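Local structure of tryptophane-5-halogenase (Microbispora sp. ATCC PTA-5024, 5UAO) at residues 71-85 with 356-370. The protein probably chlorinates a tryptophan of the lanthipeptide NAI-107 at carbon 5 of its indole, using a bound flavin-adenine dinucleotide. Numbering follows the deposited sequence.
Sequences GEATVSYMVMFLHHY and SSGLLMIATAVQILV. With FAD (flavin-adenine dinucleotide), chain E.
Tyr-77 OH donates to Gln-367 OE1 (2.6 Å) along a lone pair in the carbonyl plane; phenol ring and amide lie nearly coplanar, 12° apart, with the oxygen at the ring edge. Tyr-85 instead lays one face over Gln-367 CG, a CH-pi contact offset toward the rim, and brings its OH to 3.3 Å from Val-370 CB; Lys-51 makes a cation-pi contact with the same ring. Between these tyrosines, Ala-363 CB sits 3.6 Å from the Phe-81 ring centroid, squarely over the face, while Val-366 CG1 comes at the edge. Phe-81 CG stands anti to the backbone N (chi1 -175°), which carries the ring out to the alanine. With Gln-367 cut back to an alanine, the Tyr-77 hydroxyl is likely to lose this acceptor and a gap to open under the Tyr-85 ring.

Apolar contacts continue toward the cofactor. Leu-360 CD1 touches Tyr-77 CD2, Met-78 SD rests against Ala-363 CB, and Thr-74 CG2 packs tightly on Leu-359 CD2 (3.5 Å).

At the flavin, backbone groups take over: Ala-73 N gives to FAD O4, Ala-73 O receives from FAD N3 (2.7 Å), and Leu-359 N in the first turn of the helix gives to FAD O2 (2.7 Å). Both segments thus read the pyrimidine edge of the isoalloxazine, and the N-terminal end of the helix would probably stabilise negative charge at N1 and O2 of reduced flavin.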
ATOM      1  N   GLY A  71      11.305  27.733  -1.159  1.00 45.14           N
ATOM      2  CA  GLY A  71      10.243  26.728  -1.453  1.00 45.18           C
ATOM      3  C   GLY A  71       8.803  27.279  -1.322  1.00 42.06           C
ATOM      4  O   GLY A  71       8.304  27.456  -0.180  1.00 45.57           O
ATOM      5  N   GLU A  72       8.160  27.583  -2.470  1.00 30.07           N
ATOM      6  CA  GLU A  72       6.928  28.383  -2.480  1.00 28.63           C
ATOM      7  C   GLU A  72       5.628  27.707  -3.000  1.00 28.59           C
ATOM      8  O   GLU A  72       4.541  28.220  -2.724  1.00 29.70           O
ATOM      9  CB  GLU A  72       7.167  29.700  -3.225  1.00 26.02           C
ATOM     10  CG  GLU A  72       8.161  30.577  -2.442  1.00 26.38           C
ATOM     11  CD  GLU A  72       8.433  31.955  -3.035  1.00 25.57           C
ATOM     12  OE1 GLU A  72       8.313  32.145  -4.248  1.00 28.20           O
ATOM     13  OE2 GLU A  72       8.809  32.812  -2.261  1.00 27.37           O
ATOM     14  N   ALA A  73       5.709  26.591  -3.696  1.00 22.91           N
ATOM     15  CA  ALA A  73       4.505  25.951  -4.202  1.00 26.97           C
ATOM     16  C   ALA A  73       4.232  24.686  -3.385  1.00 30.02           C
ATOM     17  O   ALA A  73       5.166  24.032  -2.961  1.00 32.03           O
ATOM     18  CB  ALA A  73       4.618  25.584  -5.690  1.00 26.20           C
ATOM     19  N   THR A  74       2.975  24.304  -3.248  1.00 28.31           N
ATOM     20  CA  THR A  74       2.649  23.113  -2.479  1.00 26.08           C
ATOM     21  C   THR A  74       1.638  22.242  -3.201  1.00 23.71           C
ATOM     22  O   THR A  74       1.288  22.454  -4.378  1.00 26.30           O
ATOM     23  CB  THR A  74       2.133  23.475  -1.037  1.00 31.78           C
ATOM     24  OG1 THR A  74       0.891  24.190  -1.117  1.00 31.85           O
ATOM     25  CG2 THR A  74       3.064  24.414  -0.378  1.00 43.18           C
ATOM     26  N   VAL A  75       1.166  21.229  -2.494  1.00 24.91           N
ATOM     27  CA  VAL A  75       0.125  20.323  -3.013  1.00 27.40           C
ATOM     28  C   VAL A  75      -1.123  20.444  -2.115  1.00 26.74           C
ATOM     29  O   VAL A  75      -1.051  20.977  -0.989  1.00 24.04           O
ATOM     30  CB  VAL A  75       0.607  18.846  -3.069  1.00 28.56           C
ATOM     31  CG1 VAL A  75       1.770  18.647  -3.996  1.00 29.13           C
ATOM     32  CG2 VAL A  75       0.901  18.290  -1.683  1.00 31.40           C
ATOM     33  N   SER A  76      -2.218  19.842  -2.569  1.00 30.55           N
ATOM     34  CA  SER A  76      -3.503  20.015  -1.950  1.00 29.22           C
ATOM     35  C   SER A  76      -3.514  19.592  -0.479  1.00 28.79           C
ATOM     36  O   SER A  76      -4.091  20.295   0.404  1.00 27.27           O
ATOM     37  CB  SER A  76      -4.591  19.346  -2.800  1.00 31.67           C
ATOM     38  OG  SER A  76      -4.348  17.979  -2.712  1.00 30.69           O
ATOM     39  N   TYR A  77      -2.787  18.548  -0.139  1.00 29.25           N
ATOM     40  CA  TYR A  77      -2.708  18.079   1.261  1.00 30.62           C
ATOM     41  C   TYR A  77      -2.242  19.121   2.256  1.00 31.96           C
ATOM     42  O   TYR A  77      -2.638  19.172   3.449  1.00 29.44           O
ATOM     43  CB  TYR A  77      -1.757  16.886   1.308  1.00 34.79           C
ATOM     44  CG  TYR A  77      -1.688  16.222   2.635  1.00 37.36           C
ATOM     45  CD1 TYR A  77      -2.725  15.380   3.031  1.00 45.96           C
ATOM     46  CD2 TYR A  77      -0.612  16.416   3.508  1.00 39.39           C
ATOM     47  CE1 TYR A  77      -2.711  14.722   4.250  1.00 47.27           C
ATOM     48  CE2 TYR A  77      -0.600  15.781   4.758  1.00 44.52           C
ATOM     49  CZ  TYR A  77      -1.669  14.942   5.121  1.00 47.37           C
ATOM     50  OH  TYR A  77      -1.755  14.262   6.308  1.00 50.67           O
ATOM     51  N   MET A  78      -1.336  19.970   1.770  1.00 30.92           N
ATOM     52  CA  MET A  78      -0.721  20.963   2.625  1.00 28.75           C
ATOM     53  C   MET A  78      -1.753  21.928   3.159  1.00 25.41           C
ATOM     54  O   MET A  78      -1.573  22.519   4.262  1.00 25.25           O
ATOM     55  CB  MET A  78       0.370  21.727   1.890  1.00 30.10           C
ATOM     56  CG  MET A  78       1.396  22.310   2.801  1.00 37.16           C
ATOM     57  SD  MET A  78       2.313  21.072   3.737  1.00 37.31           S
ATOM     58  CE  MET A  78       3.221  22.093   4.881  1.00 39.50           C
ATOM     59  N   VAL A  79      -2.798  22.181   2.389  1.00 25.92           N
ATOM     60  CA  VAL A  79      -3.893  23.025   2.894  1.00 25.25           C
ATOM     61  C   VAL A  79      -4.556  22.502   4.169  1.00 30.84           C
ATOM     62  O   VAL A  79      -4.764  23.275   5.150  1.00 35.19           O
ATOM     63  CB  VAL A  79      -4.962  23.237   1.812  1.00 31.78           C
ATOM     64  CG1 VAL A  79      -6.113  24.087   2.336  1.00 30.78           C
ATOM     65  CG2 VAL A  79      -4.315  23.914   0.579  1.00 32.76           C
ATOM     66  N   MET A  80      -4.865  21.203   4.190  1.00 29.47           N
ATOM     67  CA  MET A  80      -5.316  20.540   5.394  1.00 26.61           C
ATOM     68  C   MET A  80      -4.346  20.486   6.528  1.00 28.66           C
ATOM     69  O   MET A  80      -4.720  20.681   7.712  1.00 27.33           O
ATOM     70  CB  MET A  80      -5.845  19.156   5.072  1.00 32.44           C
ATOM     71  CG  MET A  80      -7.114  19.190   4.248  1.00 35.48           C
ATOM     72  SD  MET A  80      -7.831  17.544   4.074  1.00 43.43           S
ATOM     73  CE  MET A  80      -6.689  16.881   2.883  1.00 40.93           C
ATOM     74  N   PHE A  81      -3.093  20.174   6.230  1.00 29.65           N
ATOM     75  CA  PHE A  81      -2.058  20.222   7.250  1.00 29.15           C
ATOM     76  C   PHE A  81      -1.959  21.565   7.959  1.00 31.32           C
ATOM     77  O   PHE A  81      -2.012  21.658   9.199  1.00 30.49           O
ATOM     78  CB  PHE A  81      -0.705  19.815   6.615  1.00 27.83           C
ATOM     79  CG  PHE A  81       0.409  19.718   7.595  1.00 24.72           C
ATOM     80  CD1 PHE A  81       0.652  18.560   8.273  1.00 25.14           C
ATOM     81  CD2 PHE A  81       1.245  20.781   7.779  1.00 26.23           C
ATOM     82  CE1 PHE A  81       1.680  18.505   9.223  1.00 23.32           C
ATOM     83  CE2 PHE A  81       2.251  20.741   8.703  1.00 27.53           C
ATOM     84  CZ  PHE A  81       2.487  19.590   9.415  1.00 25.21           C
ATOM     85  N   LEU A  82      -1.910  22.637   7.183  1.00 30.11           N
ATOM     86  CA  LEU A  82      -1.785  23.936   7.784  1.00 29.09           C
ATOM     87  C   LEU A  82      -2.985  24.231   8.676  1.00 30.26           C
ATOM     88  O   LEU A  82      -2.818  24.650   9.835  1.00 29.32           O
ATOM     89  CB  LEU A  82      -1.598  25.061   6.736  1.00 28.99           C
ATOM     90  CG  LEU A  82      -0.271  25.007   5.931  1.00 30.67           C
ATOM     91  CD1 LEU A  82      -0.371  25.888   4.692  1.00 32.02           C
ATOM     92  CD2 LEU A  82       0.945  25.368   6.789  1.00 30.91           C
ATOM     93  N   HIS A  83      -4.187  24.073   8.132  1.00 26.79           N
ATOM     94  CA  HIS A  83      -5.317  24.552   8.830  1.00 25.95           C
ATOM     95  C   HIS A  83      -5.845  23.562   9.917  1.00 28.18           C
ATOM     96  O   HIS A  83      -6.294  24.021  10.990  1.00 32.66           O
ATOM     97  CB  HIS A  83      -6.406  25.015   7.895  1.00 27.57           C
ATOM     98  CG  HIS A  83      -5.983  26.118   6.952  1.00 26.80           C
ATOM     99  ND1 HIS A  83      -5.409  27.294   7.381  1.00 28.60           N
ATOM    100  CD2 HIS A  83      -5.989  26.165   5.596  1.00 24.64           C
ATOM    101  CE1 HIS A  83      -5.087  28.034   6.320  1.00 28.42           C
ATOM    102  NE2 HIS A  83      -5.461  27.382   5.225  1.00 29.00           N
ATOM    103  N   HIS A  84      -5.846  22.271   9.631  1.00 28.25           N
ATOM    104  CA  HIS A  84      -6.401  21.290  10.525  1.00 31.50           C
ATOM    105  C   HIS A  84      -5.326  20.849  11.511  1.00 32.19           C
ATOM    106  O   HIS A  84      -5.506  20.995  12.700  1.00 32.78           O
ATOM    107  CB  HIS A  84      -7.005  20.102   9.817  1.00 33.49           C
ATOM    108  CG  HIS A  84      -8.313  20.385   9.157  1.00 35.06           C
ATOM    109  ND1 HIS A  84      -9.418  20.817   9.854  1.00 34.37           N
ATOM    110  CD2 HIS A  84      -8.700  20.302   7.854  1.00 33.54           C
ATOM    111  CE1 HIS A  84     -10.433  20.990   9.018  1.00 30.90           C
ATOM    112  NE2 HIS A  84     -10.030  20.668   7.804  1.00 32.56           N
ATOM    113  N   TYR A  85      -4.184  20.383  11.034  1.00 32.23           N
ATOM    114  CA  TYR A  85      -3.212  19.800  11.919  1.00 34.37           C
ATOM    115  C   TYR A  85      -2.574  20.858  12.766  1.00 33.55           C
ATOM    116  O   TYR A  85      -2.402  20.663  14.001  1.00 33.93           O
ATOM    117  CB  TYR A  85      -2.138  19.086  11.131  1.00 33.92           C
ATOM    118  CG  TYR A  85      -1.307  18.107  11.919  1.00 33.32           C
ATOM    119  CD1 TYR A  85      -1.795  16.824  12.193  1.00 34.87           C
ATOM    120  CD2 TYR A  85       0.002  18.401  12.264  1.00 31.90           C
ATOM    121  CE1 TYR A  85      -1.011  15.881  12.844  1.00 32.36           C
ATOM    122  CE2 TYR A  85       0.789  17.497  12.921  1.00 30.04           C
ATOM    123  CZ  TYR A  85       0.274  16.256  13.232  1.00 34.65           C
ATOM    124  OH  TYR A  85       1.054  15.383  13.892  1.00 40.84           O
ATOM    125  N   SER A 356       6.606  19.978  -6.582  1.00 27.54           N
ATOM    126  CA  SER A 356       6.587  20.510  -5.185  1.00 29.86           C
ATOM    127  C   SER A 356       6.238  19.549  -4.080  1.00 27.36           C
ATOM    128  O   SER A 356       5.220  19.635  -3.416  1.00 29.89           O
ATOM    129  CB  SER A 356       5.703  21.737  -5.057  1.00 37.12           C
ATOM    130  OG  SER A 356       4.607  21.604  -5.843  1.00 28.29           O
ATOM    131  N   SER A 357       7.086  18.576  -3.937  1.00 27.67           N
ATOM    132  CA  SER A 357       6.951  17.612  -2.896  1.00 25.19           C
ATOM    133  C   SER A 357       7.668  18.025  -1.602  1.00 25.03           C
ATOM    134  O   SER A 357       7.534  17.344  -0.626  1.00 24.17           O
ATOM    135  CB  SER A 357       7.600  16.321  -3.383  1.00 27.02           C
ATOM    136  OG  SER A 357       8.824  16.627  -3.981  1.00 26.99           O
ATOM    137  N   GLY A 358       8.468  19.096  -1.584  1.00 23.64           N
ATOM    138  CA  GLY A 358       9.281  19.436  -0.396  1.00 23.85           C
ATOM    139  C   GLY A 358       8.480  19.589   0.892  1.00 25.76           C
ATOM    140  O   GLY A 358       8.740  18.879   1.880  1.00 25.44           O
ATOM    141  N   LEU A 359       7.508  20.497   0.863  1.00 23.55           N
ATOM    142  CA  LEU A 359       6.626  20.792   1.997  1.00 25.46           C
ATOM    143  C   LEU A 359       5.738  19.581   2.366  1.00 24.22           C
ATOM    144  O   LEU A 359       5.478  19.298   3.547  1.00 24.33           O
ATOM    145  CB  LEU A 359       5.776  22.021   1.745  1.00 26.88           C
ATOM    146  CG  LEU A 359       6.326  23.345   2.360  1.00 36.31           C
ATOM    147  CD1 LEU A 359       7.779  23.450   2.264  1.00 42.99           C
ATOM    148  CD2 LEU A 359       5.753  24.618   1.781  1.00 34.39           C
ATOM    149  N   LEU A 360       5.291  18.872   1.357  1.00 23.80           N
ATOM    150  CA  LEU A 360       4.557  17.648   1.587  1.00 24.27           C
ATOM    151  C   LEU A 360       5.349  16.691   2.403  1.00 23.50           C
ATOM    152  O   LEU A 360       4.836  16.060   3.312  1.00 25.01           O
ATOM    153  CB  LEU A 360       4.220  16.988   0.234  1.00 24.02           C
ATOM    154  CG  LEU A 360       3.611  15.575   0.261  1.00 25.64           C
ATOM    155  CD1 LEU A 360       2.279  15.513   1.005  1.00 29.60           C
ATOM    156  CD2 LEU A 360       3.378  15.053  -1.126  1.00 26.39           C
ATOM    157  N   MET A 361       6.605  16.470   2.026  1.00 22.40           N
ATOM    158  CA  MET A 361       7.435  15.530   2.752  1.00 23.28           C
ATOM    159  C   MET A 361       7.871  15.981   4.140  1.00 22.33           C
ATOM    160  O   MET A 361       8.175  15.124   5.024  1.00 24.34           O
ATOM    161  CB  MET A 361       8.618  15.132   1.885  1.00 23.84           C
ATOM    162  CG  MET A 361       8.200  14.232   0.738  1.00 25.36           C
ATOM    163  SD  MET A 361       6.991  12.881   1.073  1.00 31.99           S
ATOM    164  CE  MET A 361       7.901  11.860   2.259  1.00 31.21           C
ATOM    165  N   ILE A 362       7.986  17.296   4.307  1.00 21.80           N
ATOM    166  CA  ILE A 362       8.204  17.870   5.612  1.00 22.82           C
ATOM    167  C   ILE A 362       6.974  17.503   6.429  1.00 24.46           C
ATOM    168  O   ILE A 362       7.093  16.969   7.542  1.00 24.16           O
ATOM    169  CB  ILE A 362       8.431  19.379   5.588  1.00 23.06           C
ATOM    170  CG1 ILE A 362       9.886  19.650   5.198  1.00 23.85           C
ATOM    171  CG2 ILE A 362       8.123  20.002   6.952  1.00 24.55           C
ATOM    172  CD1 ILE A 362      10.194  21.033   4.694  1.00 25.48           C
ATOM    173  N   ALA A 363       5.779  17.814   5.890  1.00 25.49           N
ATOM    174  CA  ALA A 363       4.551  17.584   6.657  1.00 25.14           C
ATOM    175  C   ALA A 363       4.412  16.078   7.052  1.00 26.80           C
ATOM    176  O   ALA A 363       3.959  15.678   8.177  1.00 26.91           O
ATOM    177  CB  ALA A 363       3.363  18.044   5.868  1.00 27.56           C
ATOM    178  N   THR A 364       4.763  15.206   6.132  1.00 25.20           N
ATOM    179  CA  THR A 364       4.691  13.780   6.388  1.00 26.21           C
ATOM    180  C   THR A 364       5.657  13.360   7.481  1.00 27.55           C
ATOM    181  O   THR A 364       5.277  12.608   8.389  1.00 30.18           O
ATOM    182  CB  THR A 364       5.058  12.970   5.075  1.00 25.97           C
ATOM    183  OG1 THR A 364       4.173  13.323   3.987  1.00 27.03           O
ATOM    184  CG2 THR A 364       4.980  11.538   5.321  1.00 26.48           C
ATOM    185  N   ALA A 365       6.918  13.815   7.404  1.00 24.56           N
ATOM    186  CA  ALA A 365       7.908  13.559   8.459  1.00 23.62           C
ATOM    187  C   ALA A 365       7.450  14.090   9.827  1.00 25.94           C
ATOM    188  O   ALA A 365       7.603  13.409  10.855  1.00 27.66           O
ATOM    189  CB  ALA A 365       9.267  14.179   8.077  1.00 24.55           C
ATOM    190  N   VAL A 366       6.863  15.279   9.829  1.00 24.98           N
ATOM    191  CA  VAL A 366       6.293  15.856  11.071  1.00 27.17           C
ATOM    192  C   VAL A 366       5.211  14.974  11.671  1.00 27.66           C
ATOM    193  O   VAL A 366       5.174  14.758  12.897  1.00 27.43           O
ATOM    194  CB  VAL A 366       5.804  17.271  10.832  1.00 25.24           C
ATOM    195  CG1 VAL A 366       5.054  17.859  12.022  1.00 25.59           C
ATOM    196  CG2 VAL A 366       7.011  18.187  10.565  1.00 27.20           C
ATOM    197  N   GLN A 367       4.323  14.457  10.832  1.00 27.82           N
ATOM    198  CA  GLN A 367       3.236  13.605  11.380  1.00 25.90           C
ATOM    199  C   GLN A 367       3.773  12.356  11.943  1.00 26.76           C
ATOM    200  O   GLN A 367       3.289  11.840  12.934  1.00 27.73           O
ATOM    201  CB  GLN A 367       2.141  13.290  10.336  1.00 27.95           C
ATOM    202  CG  GLN A 367       1.287  14.451  10.108  1.00 33.50           C
ATOM    203  CD  GLN A 367       0.215  14.135   9.114  1.00 38.40           C
ATOM    204  OE1 GLN A 367       0.320  14.463   7.908  1.00 42.55           O
ATOM    205  NE2 GLN A 367      -0.780  13.434   9.586  1.00 37.44           N
ATOM    206  N   ILE A 368       4.781  11.807  11.288  1.00 27.12           N
ATOM    207  CA  ILE A 368       5.478  10.633  11.794  1.00 28.05           C
ATOM    208  C   ILE A 368       6.088  10.890  13.176  1.00 28.47           C
ATOM    209  O   ILE A 368       5.850  10.129  14.142  1.00 31.93           O
ATOM    210  CB  ILE A 368       6.554  10.169  10.781  1.00 27.86           C
ATOM    211  CG1 ILE A 368       5.879   9.590   9.526  1.00 28.59           C
ATOM    212  CG2 ILE A 368       7.513   9.137  11.345  1.00 32.64           C
ATOM    213  CD1 ILE A 368       6.872   9.249   8.450  1.00 27.25           C
ATOM    214  N   LEU A 369       6.835  11.965  13.283  1.00 26.05           N
ATOM    215  CA  LEU A 369       7.477  12.313  14.548  1.00 24.63           C
ATOM    216  C   LEU A 369       6.447  12.542  15.629  1.00 26.15           C
ATOM    217  O   LEU A 369       6.560  12.044  16.759  1.00 26.79           O
ATOM    218  CB  LEU A 369       8.288  13.585  14.365  1.00 26.83           C
ATOM    219  CG  LEU A 369       8.880  14.206  15.682  1.00 27.43           C
ATOM    220  CD1 LEU A 369       9.904  13.254  16.279  1.00 31.30           C
ATOM    221  CD2 LEU A 369       9.474  15.558  15.398  1.00 29.34           C
ATOM    222  N   VAL A 370       5.418  13.295  15.300  1.00 26.45           N
ATOM    223  CA  VAL A 370       4.451  13.720  16.329  1.00 27.07           C
ATOM    224  C   VAL A 370       3.625  12.564  16.854  1.00 31.28           C
ATOM    225  O   VAL A 370       3.345  12.476  18.090  1.00 30.95           O
ATOM    226  CB  VAL A 370       3.596  14.880  15.871  1.00 29.10           C
ATOM    227  CG1 VAL A 370       2.525  15.252  16.912  1.00 32.55           C
ATOM    228  CG2 VAL A 370       4.520  16.077  15.670  1.00 32.17           C
TER
HETATM  229  PA  FAD E 601      16.782  25.603   5.512  1.00 32.79           P
HETATM  230  O1A FAD E 601      15.701  26.537   4.968  1.00 37.55           O
HETATM  231  O2A FAD E 601      18.136  25.404   4.803  1.00 33.33           O
HETATM  232  O5B FAD E 601      17.023  25.910   7.072  1.00 37.74           O
HETATM  233  C5B FAD E 601      18.125  25.461   7.835  1.00 31.35           C
HETATM  234  C4B FAD E 601      18.058  26.161   9.180  1.00 31.55           C
HETATM  235  O4B FAD E 601      19.061  25.453   9.914  1.00 31.50           O
HETATM  236  C3B FAD E 601      18.423  27.658   9.238  1.00 31.20           C
HETATM  237  O3B FAD E 601      17.531  28.444  10.177  1.00 29.91           O
HETATM  238  C2B FAD E 601      19.864  27.654   9.760  1.00 34.57           C
HETATM  239  O2B FAD E 601      20.284  28.878  10.489  1.00 34.22           O
HETATM  240  C1B FAD E 601      19.828  26.411  10.650  1.00 31.32           C
HETATM  241  N9A FAD E 601      21.193  25.910  10.938  1.00 35.00           N
HETATM  242  C8A FAD E 601      22.038  25.290  10.061  1.00 35.38           C
HETATM  243  N7A FAD E 601      23.191  24.959  10.705  1.00 34.42           N
HETATM  244  C5A FAD E 601      23.073  25.398  11.983  1.00 32.01           C
HETATM  245  C6A FAD E 601      23.957  25.418  13.142  1.00 31.36           C
HETATM  246  N6A FAD E 601      25.202  24.864  13.053  1.00 31.74           N
HETATM  247  N1A FAD E 601      23.477  25.935  14.264  1.00 33.27           N
HETATM  248  C2A FAD E 601      22.239  26.455  14.371  1.00 34.96           C
HETATM  249  N3A FAD E 601      21.398  26.489  13.336  1.00 34.28           N
HETATM  250  C4A FAD E 601      21.772  25.984  12.146  1.00 32.21           C
HETATM  251  N1  FAD E 601       9.544  22.814  -1.514  1.00 39.47           N
HETATM  252  C2  FAD E 601       8.210  22.950  -1.822  1.00 41.62           C
HETATM  253  O2  FAD E 601       7.319  22.431  -1.075  1.00 31.15           O
HETATM  254  N3  FAD E 601       7.804  23.650  -2.916  1.00 37.87           N
HETATM  255  C4  FAD E 601       8.659  24.255  -3.765  1.00 39.80           C
HETATM  256  O4  FAD E 601       8.178  24.869  -4.768  1.00 34.89           O
HETATM  257  C4X FAD E 601      10.127  24.142  -3.470  1.00 36.66           C
HETATM  258  N5  FAD E 601      11.094  24.652  -4.283  1.00 41.47           N
HETATM  259  C5X FAD E 601      12.414  24.537  -4.003  1.00 35.51           C
HETATM  260  C6  FAD E 601      13.345  25.082  -4.877  1.00 37.06           C
HETATM  261  C7  FAD E 601      14.703  24.957  -4.646  1.00 35.95           C
HETATM  262  C7M FAD E 601      15.739  25.556  -5.551  1.00 34.41           C
HETATM  263  C8  FAD E 601      15.173  24.289  -3.434  1.00 40.44           C
HETATM  264  C8M FAD E 601      16.663  24.173  -3.188  1.00 45.28           C
HETATM  265  C9  FAD E 601      14.247  23.735  -2.567  1.00 41.77           C
HETATM  266  C9A FAD E 601      12.870  23.798  -2.788  1.00 37.74           C
HETATM  267  N10 FAD E 601      11.906  23.205  -1.899  1.00 38.01           N
HETATM  268  C10 FAD E 601      10.529  23.366  -2.257  1.00 39.03           C
HETATM  269  C1' FAD E 601      12.194  22.527  -0.599  1.00 43.27           C
HETATM  270  C2' FAD E 601      11.809  23.650   0.479  1.00 45.31           C
HETATM  271  O2' FAD E 601      12.563  24.765   0.017  1.00 49.86           O
HETATM  272  C3' FAD E 601      12.242  23.885   1.971  1.00 54.39           C
HETATM  273  O3' FAD E 601      12.082  25.201   2.621  1.00 40.54           O
HETATM  274  C4' FAD E 601      13.736  24.027   2.000  1.00 61.54           C
HETATM  275  O4' FAD E 601      14.314  23.751   0.688  1.00 49.34           O
HETATM  276  C5' FAD E 601      14.193  23.220   3.216  1.00 52.71           C
HETATM  277  O5' FAD E 601      13.830  23.871   4.399  1.00 37.04           O
HETATM  278  P   FAD E 601      14.791  23.493   5.667  1.00 35.42           P
HETATM  279  O1P FAD E 601      15.016  22.043   5.712  1.00 31.95           O
HETATM  280  O2P FAD E 601      14.031  24.138   6.820  1.00 34.83           O
HETATM  281  O3P FAD E 601      16.252  24.055   5.491  1.00 34.32           O